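Putative pyrroline carboxylate reductase (Streptococcus pyogenes, PDB 2AHR) probably catalyses the last step of proline biosynthesis, the NAD(P)H-dependent reduction of 1-pyrroline-5-carboxylate to L-proline. Local coordinates at residues Tyr173-Ile176 and Glu177-Lys181; Ser53-Asp56 and Leu57-Gln60; Asp142-Asp145 and Ser146-Ser149. One frame throughout, in Å; residues are numbered along the deposited sequence.

Interaction 1 (Tyr173-Ile176 and Glu177-Lys181); sequences YLFI and EALAK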
ATOM      1  N   TYR E 173      24.886  -9.147  -5.101  1.00 29.56           N
ATOM      2  CA  TYR E 173      25.609  -7.977  -4.583  1.00 29.89           C
ATOM      3  C   TYR E 173      24.720  -6.953  -3.892  1.00 29.96           C
ATOM      4  O   TYR E 173      25.100  -6.400  -2.874  1.00 30.32           O
ATOM      5  CB  TYR E 173      26.464  -7.317  -5.680  1.00 29.76           C
ATOM      6  CG  TYR E 173      27.576  -8.242  -6.153  1.00 31.86           C
ATOM      7  CD1 TYR E 173      28.345  -8.966  -5.225  1.00 31.98           C
ATOM      8  CD2 TYR E 173      27.836  -8.440  -7.517  1.00 32.17           C
ATOM      9  CE1 TYR E 173      29.349  -9.837  -5.642  1.00 34.10           C
ATOM     10  CE2 TYR E 173      28.865  -9.301  -7.939  1.00 32.67           C
ATOM     11  CZ  TYR E 173      29.604  -9.995  -6.985  1.00 34.05           C
ATOM     12  OH  TYR E 173      30.614 -10.841  -7.361  1.00 33.71           O
ATOM     13  N   LEU E 174      23.543  -6.672  -4.449  1.00 30.35           N
ATOM     14  CA  LEU E 174      22.613  -5.711  -3.800  1.00 29.66           C
ATOM     15  C   LEU E 174      22.136  -6.240  -2.439  1.00 28.96           C
ATOM     16  O   LEU E 174      22.051  -5.500  -1.465  1.00 28.03           O
ATOM     17  CB  LEU E 174      21.422  -5.377  -4.724  1.00 29.58           C
ATOM     18  CG  LEU E 174      20.478  -4.208  -4.334  1.00 30.12           C
ATOM     19  CD1 LEU E 174      21.092  -2.861  -4.641  1.00 28.60           C
ATOM     20  CD2 LEU E 174      19.106  -4.305  -5.032  1.00 27.74           C
ATOM     21  N   PHE E 175      21.836  -7.536  -2.394  1.00 28.78           N
ATOM     22  CA  PHE E 175      21.497  -8.226  -1.167  1.00 28.31           C
ATOM     23  C   PHE E 175      22.636  -8.157  -0.142  1.00 28.40           C
ATOM     24  O   PHE E 175      22.413  -7.894   1.023  1.00 27.97           O
ATOM     25  CB  PHE E 175      21.153  -9.692  -1.497  1.00 28.30           C
ATOM     26  CG  PHE E 175      20.712 -10.505  -0.299  1.00 30.08           C
ATOM     27  CD1 PHE E 175      19.403 -10.393   0.203  1.00 32.80           C
ATOM     28  CD2 PHE E 175      21.595 -11.401   0.320  1.00 33.29           C
ATOM     29  CE1 PHE E 175      18.989 -11.153   1.313  1.00 32.63           C
ATOM     30  CE2 PHE E 175      21.195 -12.178   1.414  1.00 31.26           C
ATOM     31  CZ  PHE E 175      19.883 -12.047   1.913  1.00 31.93           C
ATOM     32  N   ILE E 176      23.867  -8.405  -0.587  1.00 28.73           N
ATOM     33  CA  ILE E 176      25.029  -8.317   0.281  1.00 27.71           C
ATOM     34  C   ILE E 176      25.224  -6.875   0.782  1.00 28.34           C
ATOM     35  O   ILE E 176      25.498  -6.635   1.964  1.00 28.28           O
ATOM     36  CB  ILE E 176      26.283  -8.866  -0.449  1.00 27.42           C
ATOM     37  CG1 ILE E 176      26.280 -10.397  -0.418  1.00 27.00           C
ATOM     38  CG2 ILE E 176      27.581  -8.356   0.198  1.00 27.44           C
ATOM     39  CD1 ILE E 176      27.369 -11.063  -1.340  1.00 27.07           C
ATOM     40  N   GLU E 177      25.084  -5.909  -0.123  1.00 28.63           N
ATOM     41  CA  GLU E 177      25.219  -4.504   0.236  1.00 28.80           C
ATOM     42  C   GLU E 177      24.158  -4.133   1.284  1.00 29.27           C
ATOM     43  O   GLU E 177      24.439  -3.343   2.216  1.00 28.88           O
ATOM     44  CB  GLU E 177      25.055  -3.647  -1.005  1.00 28.63           C
ATOM     45  CG  GLU E 177      25.034  -2.157  -0.755  1.00 31.65           C
ATOM     46  CD  GLU E 177      26.394  -1.592  -0.419  1.00 34.72           C
ATOM     47  OE1 GLU E 177      27.392  -2.330  -0.494  1.00 38.37           O
ATOM     48  OE2 GLU E 177      26.462  -0.403  -0.056  1.00 38.04           O
ATOM     49  N   ALA E 178      22.951  -4.713   1.137  1.00 28.26           N
ATOM     50  CA  ALA E 178      21.845  -4.414   2.053  1.00 28.18           C
ATOM     51  C   ALA E 178      22.145  -4.878   3.474  1.00 28.45           C
ATOM     52  O   ALA E 178      21.909  -4.143   4.413  1.00 28.41           O
ATOM     53  CB  ALA E 178      20.526  -5.046   1.543  1.00 26.90           C
ATOM     54  N   LEU E 179      22.635  -6.115   3.624  1.00 28.58           N
ATOM     55  CA  LEU E 179      23.068  -6.625   4.934  1.00 29.14           C
ATOM     56  C   LEU E 179      24.175  -5.753   5.545  1.00 28.58           C
ATOM     57  O   LEU E 179      24.159  -5.454   6.739  1.00 30.05           O
ATOM     58  CB  LEU E 179      23.588  -8.064   4.792  1.00 28.42           C
ATOM     59  CG  LEU E 179      22.513  -9.104   4.444  1.00 29.63           C
ATOM     60  CD1 LEU E 179      23.138 -10.427   4.004  1.00 26.89           C
ATOM     61  CD2 LEU E 179      21.620  -9.295   5.650  1.00 29.85           C
ATOM     62  N   ALA E 180      25.149  -5.390   4.729  1.00 28.52           N
ATOM     63  CA  ALA E 180      26.266  -4.559   5.186  1.00 29.01           C
ATOM     64  C   ALA E 180      25.833  -3.154   5.575  1.00 29.21           C
ATOM     65  O   ALA E 180      26.255  -2.645   6.608  1.00 30.21           O
ATOM     66  CB  ALA E 180      27.357  -4.523   4.138  1.00 28.62           C
ATOM     67  N   LYS E 181      24.966  -2.533   4.779  1.00 29.55           N
ATOM     68  CA  LYS E 181      24.432  -1.206   5.129  1.00 29.86           C
ATOM     69  C   LYS E 181      23.637  -1.283   6.453  1.00 29.86           C
ATOM     70  O   LYS E 181      23.648  -0.338   7.260  1.00 28.74           O
ATOM     71  CB  LYS E 181      23.524  -0.649   4.012  1.00 30.50           C
ATOM     72  CG  LYS E 181      24.222   0.098   2.860  1.00 33.51           C
ATOM     73  CD  LYS E 181      25.018   1.319   3.368  1.00 39.38           C
ATOM     74  CE  LYS E 181      25.165   2.471   2.335  1.00 42.81           C
ATOM     75  NZ  LYS E 181      25.258   2.015   0.906  1.00 47.64           N
TER
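Phe175 and Leu179 sit one turn apart on the long helix 158-185 and meet through their apolar ends. Methyl CD1 of Leu179 comes to 3.7 Å from CE2 of Phe175. The ring swings round to it because CG stands anti to the backbone N (chi1 -177°) and so lies beside the carbonyl carbon, which lets the ring project outward and lean toward Leu179, one turn on. Leu179 CG lies 3.6 Å from Phe175 O.

The backbone bonds are those of a regular alpha-helix. Glu177 N donates to Tyr173 O at 2.8 Å, and the amides of Ala178, Leu179 and Ala180 repeat the i to i+4 pattern on Leu174, Phe175 and Ile176. The bond from Leu179 N to Phe175 O is nearly straight, 168° at the hydrogen.

Charge is paired on another side of the same helix. Lys181 NZ donates to Glu177 OE2 at 2.9 Å, reaching the oxygen nearly along its C-O axis. The Glu177 chain bends at chi2 (74°), and OE2 also forms a salt bridge with Lys190, so two ammonium groups would favour a charged carboxylate in this buried setting.

Within the family's dimerisation region, Ile176 and Ala180 pack against helix 190-210 of the same chain. The ring of Phe175 stacks on Phe175 of the second subunit, whose Val245 touches both Phe175 and Leu179, while Tyr173 OH bonds to Ser204 O of that subunit; helix 158-185 is thus flanked by its own following helix and by the partner chain.

Interaction 2 (Ser53-Asp56 and Leu57-Gln60); sequences SHQD and LIDQ. With NAP (NADP nicotinamide-adenine-dinucleotide phosphate), chain S.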
ATOM      1  N   SER E  53      39.977  -4.361 -38.987  1.00 61.83           N
ATOM      2  CA  SER E  53      38.525  -4.279 -39.161  1.00 60.90           C
ATOM      3  C   SER E  53      37.922  -5.597 -38.689  1.00 60.54           C
ATOM      4  O   SER E  53      38.659  -6.547 -38.420  1.00 60.02           O
ATOM      5  CB  SER E  53      38.172  -4.053 -40.639  1.00 61.08           C
ATOM      6  OG  SER E  53      38.373  -5.233 -41.408  1.00 60.60           O
ATOM      7  N   HIS E  54      36.592  -5.671 -38.608  1.00 60.15           N
ATOM      8  CA  HIS E  54      35.934  -6.939 -38.262  1.00 59.72           C
ATOM      9  C   HIS E  54      36.123  -7.962 -39.371  1.00 59.48           C
ATOM     10  O   HIS E  54      36.319  -9.141 -39.098  1.00 59.39           O
ATOM     11  CB  HIS E  54      34.435  -6.774 -37.955  1.00 59.38           C
ATOM     12  CG  HIS E  54      34.140  -5.858 -36.811  1.00 59.07           C
ATOM     13  ND1 HIS E  54      34.995  -5.693 -35.744  1.00 58.55           N
ATOM     14  CD2 HIS E  54      33.066  -5.073 -36.556  1.00 59.27           C
ATOM     15  CE1 HIS E  54      34.474  -4.828 -34.894  1.00 58.44           C
ATOM     16  NE2 HIS E  54      33.304  -4.436 -35.363  1.00 59.11           N
ATOM     17  N   GLN E  55      36.061  -7.512 -40.621  1.00 59.70           N
ATOM     18  CA  GLN E  55      36.295  -8.412 -41.751  1.00 59.64           C
ATOM     19  C   GLN E  55      37.734  -8.917 -41.742  1.00 59.75           C
ATOM     20  O   GLN E  55      37.979 -10.098 -41.996  1.00 59.74           O
ATOM     21  CB  GLN E  55      35.933  -7.752 -43.087  1.00 59.52           C
ATOM     22  CG  GLN E  55      35.699  -8.745 -44.238  1.00 58.83           C
ATOM     23  CD  GLN E  55      34.587  -9.759 -43.966  1.00 57.74           C
ATOM     24  OE1 GLN E  55      33.423  -9.400 -43.780  1.00 59.19           O
ATOM     25  NE2 GLN E  55      34.945 -11.035 -43.971  1.00 57.21           N
ATOM     26  N   ASP E  56      38.669  -8.021 -41.418  1.00 60.17           N
ATOM     27  CA  ASP E  56      40.088  -8.365 -41.263  1.00 60.55           C
ATOM     28  C   ASP E  56      40.252  -9.459 -40.196  1.00 60.29           C
ATOM     29  O   ASP E  56      41.000 -10.425 -40.394  1.00 60.41           O
ATOM     30  CB  ASP E  56      40.911  -7.111 -40.919  1.00 60.80           C
ATOM     31  CG  ASP E  56      42.411  -7.397 -40.763  1.00 62.60           C
ATOM     32  OD1 ASP E  56      42.982  -7.042 -39.701  1.00 63.35           O
ATOM     33  OD2 ASP E  56      43.023  -7.963 -41.702  1.00 64.23           O
ATOM     34  N   LEU E  57      39.535  -9.303 -39.079  1.00 59.72           N
ATOM     35  CA  LEU E  57      39.409 -10.345 -38.050  1.00 59.26           C
ATOM     36  C   LEU E  57      38.865 -11.663 -38.647  1.00 58.74           C
ATOM     37  O   LEU E  57      39.505 -12.718 -38.534  1.00 58.22           O
ATOM     38  CB  LEU E  57      38.506  -9.826 -36.916  1.00 59.49           C
ATOM     39  CG  LEU E  57      38.042 -10.576 -35.655  1.00 60.26           C
ATOM     40  CD1 LEU E  57      37.328 -11.908 -35.956  1.00 60.33           C
ATOM     41  CD2 LEU E  57      39.170 -10.761 -34.663  1.00 60.63           C
ATOM     42  N   ILE E  58      37.705 -11.583 -39.302  1.00 58.21           N
ATOM     43  CA  ILE E  58      37.008 -12.766 -39.839  1.00 58.33           C
ATOM     44  C   ILE E  58      37.860 -13.619 -40.802  1.00 58.49           C
ATOM     45  O   ILE E  58      37.775 -14.852 -40.785  1.00 58.27           O
ATOM     46  CB  ILE E  58      35.644 -12.392 -40.507  1.00 58.14           C
ATOM     47  CG1 ILE E  58      34.687 -11.759 -39.486  1.00 58.26           C
ATOM     48  CG2 ILE E  58      34.983 -13.622 -41.110  1.00 58.05           C
ATOM     49  CD1 ILE E  58      33.558 -10.928 -40.109  1.00 57.55           C
ATOM     50  N   ASP E  59      38.688 -12.959 -41.614  1.00 58.73           N
ATOM     51  CA  ASP E  59      39.448 -13.630 -42.678  1.00 58.95           C
ATOM     52  C   ASP E  59      40.618 -14.532 -42.220  1.00 58.71           C
ATOM     53  O   ASP E  59      41.117 -15.349 -43.002  1.00 58.70           O
ATOM     54  CB  ASP E  59      39.925 -12.599 -43.719  1.00 59.28           C
ATOM     55  CG  ASP E  59      38.763 -11.870 -44.416  1.00 60.25           C
ATOM     56  OD1 ASP E  59      37.644 -12.433 -44.532  1.00 60.04           O
ATOM     57  OD2 ASP E  59      38.976 -10.719 -44.855  1.00 61.22           O
ATOM     58  N   GLN E  60      41.041 -14.403 -40.963  1.00 58.24           N
ATOM     59  CA  GLN E  60      42.191 -15.167 -40.443  1.00 57.50           C
ATOM     60  C   GLN E  60      41.875 -16.171 -39.312  1.00 56.86           C
ATOM     61  O   GLN E  60      42.739 -16.946 -38.895  1.00 56.86           O
ATOM     62  CB  GLN E  60      43.294 -14.198 -39.991  1.00 58.06           C
ATOM     63  CG  GLN E  60      42.804 -13.022 -39.136  1.00 58.34           C
ATOM     64  CD  GLN E  60      43.920 -12.078 -38.717  1.00 59.63           C
ATOM     65  OE1 GLN E  60      43.791 -10.858 -38.837  1.00 59.57           O
ATOM     66  NE2 GLN E  60      45.019 -12.637 -38.214  1.00 59.78           N
TER
HETATM   67  PA  NAP S1504      29.474  -3.411 -22.569  1.00 71.82           P
HETATM   68  O1A NAP S1504      28.717  -2.158 -22.838  1.00 70.64           O
HETATM   69  O2A NAP S1504      30.282  -3.273 -21.323  1.00 71.30           O
HETATM   70  O5B NAP S1504      30.412  -3.851 -23.812  1.00 71.91           O
HETATM   71  C5B NAP S1504      30.018  -3.693 -25.156  1.00 74.73           C
HETATM   72  C4B NAP S1504      31.262  -3.320 -25.959  1.00 76.90           C
HETATM   73  O4B NAP S1504      31.038  -3.419 -27.355  1.00 77.46           O
HETATM   74  C3B NAP S1504      31.710  -1.892 -25.657  1.00 77.49           C
HETATM   75  O3B NAP S1504      33.024  -1.943 -25.145  1.00 77.05           O
HETATM   76  C2B NAP S1504      31.648  -1.156 -26.987  1.00 78.55           C
HETATM   77  O2B NAP S1504      32.775  -0.341 -27.267  1.00 80.39           O
HETATM   78  C1B NAP S1504      31.659  -2.307 -27.984  1.00 78.30           C
HETATM   79  N9A NAP S1504      31.063  -1.904 -29.282  1.00 78.43           N
HETATM   80  C8A NAP S1504      30.106  -0.941 -29.511  1.00 78.32           C
HETATM   81  N7A NAP S1504      29.865  -0.884 -30.844  1.00 78.70           N
HETATM   82  C5A NAP S1504      30.658  -1.789 -31.473  1.00 78.29           C
HETATM   83  C6A NAP S1504      30.820  -2.124 -32.818  1.00 78.02           C
HETATM   84  N6A NAP S1504      30.575  -1.186 -33.731  1.00 78.66           N
HETATM   85  N1A NAP S1504      31.727  -3.111 -33.152  1.00 77.76           N
HETATM   86  C2A NAP S1504      32.480  -3.740 -32.175  1.00 77.27           C
HETATM   87  N3A NAP S1504      32.319  -3.390 -30.850  1.00 76.85           N
HETATM   88  C4A NAP S1504      31.421  -2.432 -30.501  1.00 77.94           C
HETATM   89  O3  NAP S1504      28.442  -4.661 -22.506  1.00 69.77           O
HETATM   90  PN  NAP S1504      28.725  -6.033 -21.690  1.00 68.69           P
HETATM   91  O1N NAP S1504      28.149  -5.855 -20.326  1.00 69.47           O
HETATM   92  O2N NAP S1504      30.141  -6.469 -21.824  1.00 67.83           O
HETATM   93  O5D NAP S1504      27.782  -7.068 -22.497  1.00 66.01           O
HETATM   94  C5D NAP S1504      28.186  -7.634 -23.724  1.00 62.62           C
HETATM   95  C4D NAP S1504      27.377  -8.898 -24.007  1.00 60.42           C
HETATM   96  O4D NAP S1504      27.506  -9.843 -22.961  1.00 58.44           O
HETATM   97  C3D NAP S1504      25.890  -8.590 -24.146  1.00 59.85           C
HETATM   98  O3D NAP S1504      25.439  -9.210 -25.326  1.00 60.11           O
HETATM   99  C2D NAP S1504      25.211  -9.195 -22.924  1.00 58.23           C
HETATM  100  O2D NAP S1504      23.923  -9.695 -23.269  1.00 55.05           O
HETATM  101  C1D NAP S1504      26.229 -10.272 -22.489  1.00 57.31           C
HETATM  102  N1N NAP S1504      26.340 -10.540 -21.031  1.00 55.30           N
HETATM  103  C2N NAP S1504      26.770  -9.567 -20.151  1.00 53.27           C
HETATM  104  C3N NAP S1504      26.897  -9.855 -18.789  1.00 51.06           C
HETATM  105  C7N NAP S1504      27.478  -8.857 -17.831  1.00 49.66           C
HETATM  106  O7N NAP S1504      27.630  -9.273 -16.493  1.00 49.98           O
HETATM  107  N7N NAP S1504      27.839  -7.636 -18.248  1.00 47.53           N
HETATM  108  C4N NAP S1504      26.590 -11.139 -18.322  1.00 51.37           C
HETATM  109  C5N NAP S1504      26.168 -12.119 -19.210  1.00 50.58           C
HETATM  110  C6N NAP S1504      26.051 -11.801 -20.564  1.00 54.38           C
HETATM  111  P2B NAP S1504      33.052   1.103 -26.591  1.00 81.61           P
HETATM  112  O1X NAP S1504      34.220   1.741 -27.326  1.00 81.45           O
HETATM  113  O2X NAP S1504      31.830   1.978 -26.754  1.00 81.93           O
HETATM  114  O3X NAP S1504      33.388   0.946 -25.118  1.00 80.71           O
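The backbone makes a short helix, 54-58, in the NADP-binding Rossmann domain, with Leu57 N, Ile58 N and Asp59 N donating to Ser53 O, His54 O and Gln55 O. Ser53 is its N-cap: Ser53 OG accepts from Asp56 N at 2.8 Å, holding the first turn closed.

Gln55 and Asp59, one turn apart, are joined by their side chains. Gln55 CG lies on the far side from its own N (chi1 -161°) and the chain bends at chi2, which brings the amide alongside Ile58 toward Asp59. Gln55 NE2 then donates to Asp59 OD1 at 3.1 Å; the oxygen lies in the amide plane but is approached from above the carboxylate plane. The other end of the amide is held too, since OE1 accepts from His81 N. Ile58 packs its CG1 and CD1 over His54 O, with Leu57 reaching Ile9 and Ile30 of the central sheet.

His54 is one of the residues that bind the cofactor. Its ND1 is engaged by Ser32 OG, a second-shell contact that should fix the ring's rotation and leave NE2 directed at the adenine. There His54 NE2 donates to N1A of the bound NADP at 3.0 Å, with N1A at the ring edge near its plane and an angle of 148° at the hydrogen.

Interaction 3 (Asp142-Asp145 and Ser146-Ser149); sequences DLTD and SFGS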
ATOM      1  N   ASP E 142      35.300 -27.014 -23.900  1.00 42.40           N
ATOM      2  CA  ASP E 142      36.653 -26.806 -23.394  1.00 42.89           C
ATOM      3  C   ASP E 142      36.952 -25.335 -23.133  1.00 42.39           C
ATOM      4  O   ASP E 142      37.604 -25.000 -22.138  1.00 42.13           O
ATOM      5  CB  ASP E 142      37.698 -27.356 -24.373  1.00 43.70           C
ATOM      6  CG  ASP E 142      37.783 -28.856 -24.340  1.00 46.13           C
ATOM      7  OD1 ASP E 142      37.575 -29.424 -23.251  1.00 47.76           O
ATOM      8  OD2 ASP E 142      38.060 -29.470 -25.404  1.00 50.97           O
ATOM      9  N   LEU E 143      36.507 -24.480 -24.057  1.00 41.43           N
ATOM     10  CA  LEU E 143      36.615 -23.027 -23.927  1.00 41.03           C
ATOM     11  C   LEU E 143      35.853 -22.482 -22.713  1.00 40.63           C
ATOM     12  O   LEU E 143      36.380 -21.661 -21.942  1.00 40.33           O
ATOM     13  CB  LEU E 143      36.070 -22.364 -25.190  1.00 41.09           C
ATOM     14  CG  LEU E 143      36.990 -22.025 -26.359  1.00 42.30           C
ATOM     15  CD1 LEU E 143      38.239 -22.879 -26.416  1.00 41.29           C
ATOM     16  CD2 LEU E 143      36.218 -22.077 -27.663  1.00 42.58           C
ATOM     17  N   THR E 144      34.612 -22.929 -22.549  1.00 39.80           N
ATOM     18  CA  THR E 144      33.804 -22.437 -21.447  1.00 38.78           C
ATOM     19  C   THR E 144      34.349 -22.953 -20.118  1.00 38.75           C
ATOM     20  O   THR E 144      34.340 -22.222 -19.126  1.00 38.41           O
ATOM     21  CB  THR E 144      32.295 -22.746 -21.608  1.00 38.68           C
ATOM     22  OG1 THR E 144      32.088 -24.153 -21.804  1.00 37.17           O
ATOM     23  CG2 THR E 144      31.719 -21.993 -22.787  1.00 37.63           C
ATOM     24  N   ASP E 145      34.845 -24.194 -20.096  1.00 38.84           N
ATOM     25  CA  ASP E 145      35.436 -24.748 -18.869  1.00 38.70           C
ATOM     26  C   ASP E 145      36.704 -23.996 -18.432  1.00 38.33           C
ATOM     27  O   ASP E 145      37.137 -24.113 -17.283  1.00 37.96           O
ATOM     28  CB  ASP E 145      35.705 -26.256 -18.992  1.00 38.86           C
ATOM     29  CG  ASP E 145      34.426 -27.099 -18.891  1.00 41.09           C
ATOM     30  OD1 ASP E 145      33.397 -26.620 -18.361  1.00 41.46           O
ATOM     31  OD2 ASP E 145      34.453 -28.271 -19.329  1.00 44.22           O
ATOM     32  N   SER E 146      37.284 -23.206 -19.330  1.00 38.22           N
ATOM     33  CA  SER E 146      38.481 -22.442 -18.980  1.00 38.71           C
ATOM     34  C   SER E 146      38.179 -21.232 -18.104  1.00 38.41           C
ATOM     35  O   SER E 146      39.080 -20.707 -17.460  1.00 38.52           O
ATOM     36  CB  SER E 146      39.272 -22.015 -20.223  1.00 39.02           C
ATOM     37  OG  SER E 146      38.683 -20.889 -20.868  1.00 39.68           O
ATOM     38  N   PHE E 147      36.923 -20.782 -18.069  1.00 37.58           N
ATOM     39  CA  PHE E 147      36.585 -19.639 -17.214  1.00 36.64           C
ATOM     40  C   PHE E 147      35.451 -19.916 -16.233  1.00 36.25           C
ATOM     41  O   PHE E 147      34.857 -18.996 -15.696  1.00 36.82           O
ATOM     42  CB  PHE E 147      36.379 -18.347 -18.032  1.00 36.59           C
ATOM     43  CG  PHE E 147      35.331 -18.453 -19.134  1.00 37.31           C
ATOM     44  CD1 PHE E 147      33.960 -18.398 -18.829  1.00 35.40           C
ATOM     45  CD2 PHE E 147      35.716 -18.576 -20.481  1.00 35.55           C
ATOM     46  CE1 PHE E 147      33.000 -18.476 -19.835  1.00 33.97           C
ATOM     47  CE2 PHE E 147      34.753 -18.661 -21.498  1.00 35.79           C
ATOM     48  CZ  PHE E 147      33.390 -18.616 -21.171  1.00 35.00           C
ATOM     49  N   GLY E 148      35.173 -21.191 -15.985  1.00 35.85           N
ATOM     50  CA  GLY E 148      34.179 -21.590 -15.003  1.00 36.01           C
ATOM     51  C   GLY E 148      33.648 -22.986 -15.265  1.00 35.96           C
ATOM     52  O   GLY E 148      34.355 -23.821 -15.796  1.00 36.47           O
ATOM     53  N   SER E 149      32.395 -23.229 -14.897  1.00 35.96           N
ATOM     54  CA  SER E 149      31.705 -24.472 -15.220  1.00 36.00           C
ATOM     55  C   SER E 149      30.779 -24.266 -16.421  1.00 36.34           C
ATOM     56  O   SER E 149      30.508 -23.108 -16.839  1.00 35.96           O
ATOM     57  CB  SER E 149      30.908 -24.954 -14.012  1.00 36.14           C
ATOM     58  OG  SER E 149      31.793 -25.314 -12.965  1.00 38.47           O
TER
HETATM   59  O   HOH W   1      32.195 -21.207 -17.768  1.00 32.33           O
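Helix 134-145 hands over to strand 148-152, the second connection of the beta-alpha-beta unit that starts at strand 122-128. Ser146 and Phe147 fold back on the C-terminal part of the helix and take its carbonyls. Leu143 O accepts twice from Ser146. Ser146 OG meets Leu143 O at 2.7 Å, tilted 18° from the carbonyl plane, whereas Ser146 N meets the same oxygen at 3.2 Å from well above it. The hydroxyl can do this because OG stands between the backbone N and the carbonyl carbon (chi1 78°), which brings it back over the preceding turn.

Phe147 N donates to Thr144 O at 3.1 Å, and the same residue lays its ring across the helix end. Thr144 O sits 3.8 Å above the Phe147 ring plane, over its centre, and Thr144 CA makes a CH-pi contact on that face, 4.2 Å from the centroid. Methyl CG2 of Thr144 reaches Phe147 CZ at 4.1 Å. The ring also touches Ile18 and Thr124.

A water donates to Thr144 O and to Ser149 O, both at 2.7 Å, bridging helix end and strand start. Gly148 is nearly fully extended, with a positive phi of 158°, where a CB would be jammed against the carbonyl oxygen of Phe147. Nearby, Thr150 OG1 bonds to Thr144 OG1 and Asp145 OD1.

Tight turning of this kind, with backbone amides, a serine hydroxyl and a water taking the carbonyls of Leu143 and Thr144, completes a beta-alpha-beta crossover whose strands 122-128 and 148-152 are parallel neighbours, the second outermost within this chain.

How the interactions relate
From the N terminus, interaction 2 comes first, on helix 54-58 in the Rossmann part of the chain, where it ties the adenine end of the cofactor to the sheet. Interaction 3 follows at the join of helix 134-145 and strand 148-152, an outermost strand of that sheet within this chain. Interaction 1 comes last, on helix 158-185, the next helix after that strand, in the dimerisation region. Each spans one unbroken run of residues, so none closes a long loop, and they neither nest nor cross. Interactions 1 and 2 lie on opposite sides of the chain's centre, their centres about 44 Å apart; interaction 3 is about 25 Å from interaction 2 and 29 Å from interaction 1, centre to centre.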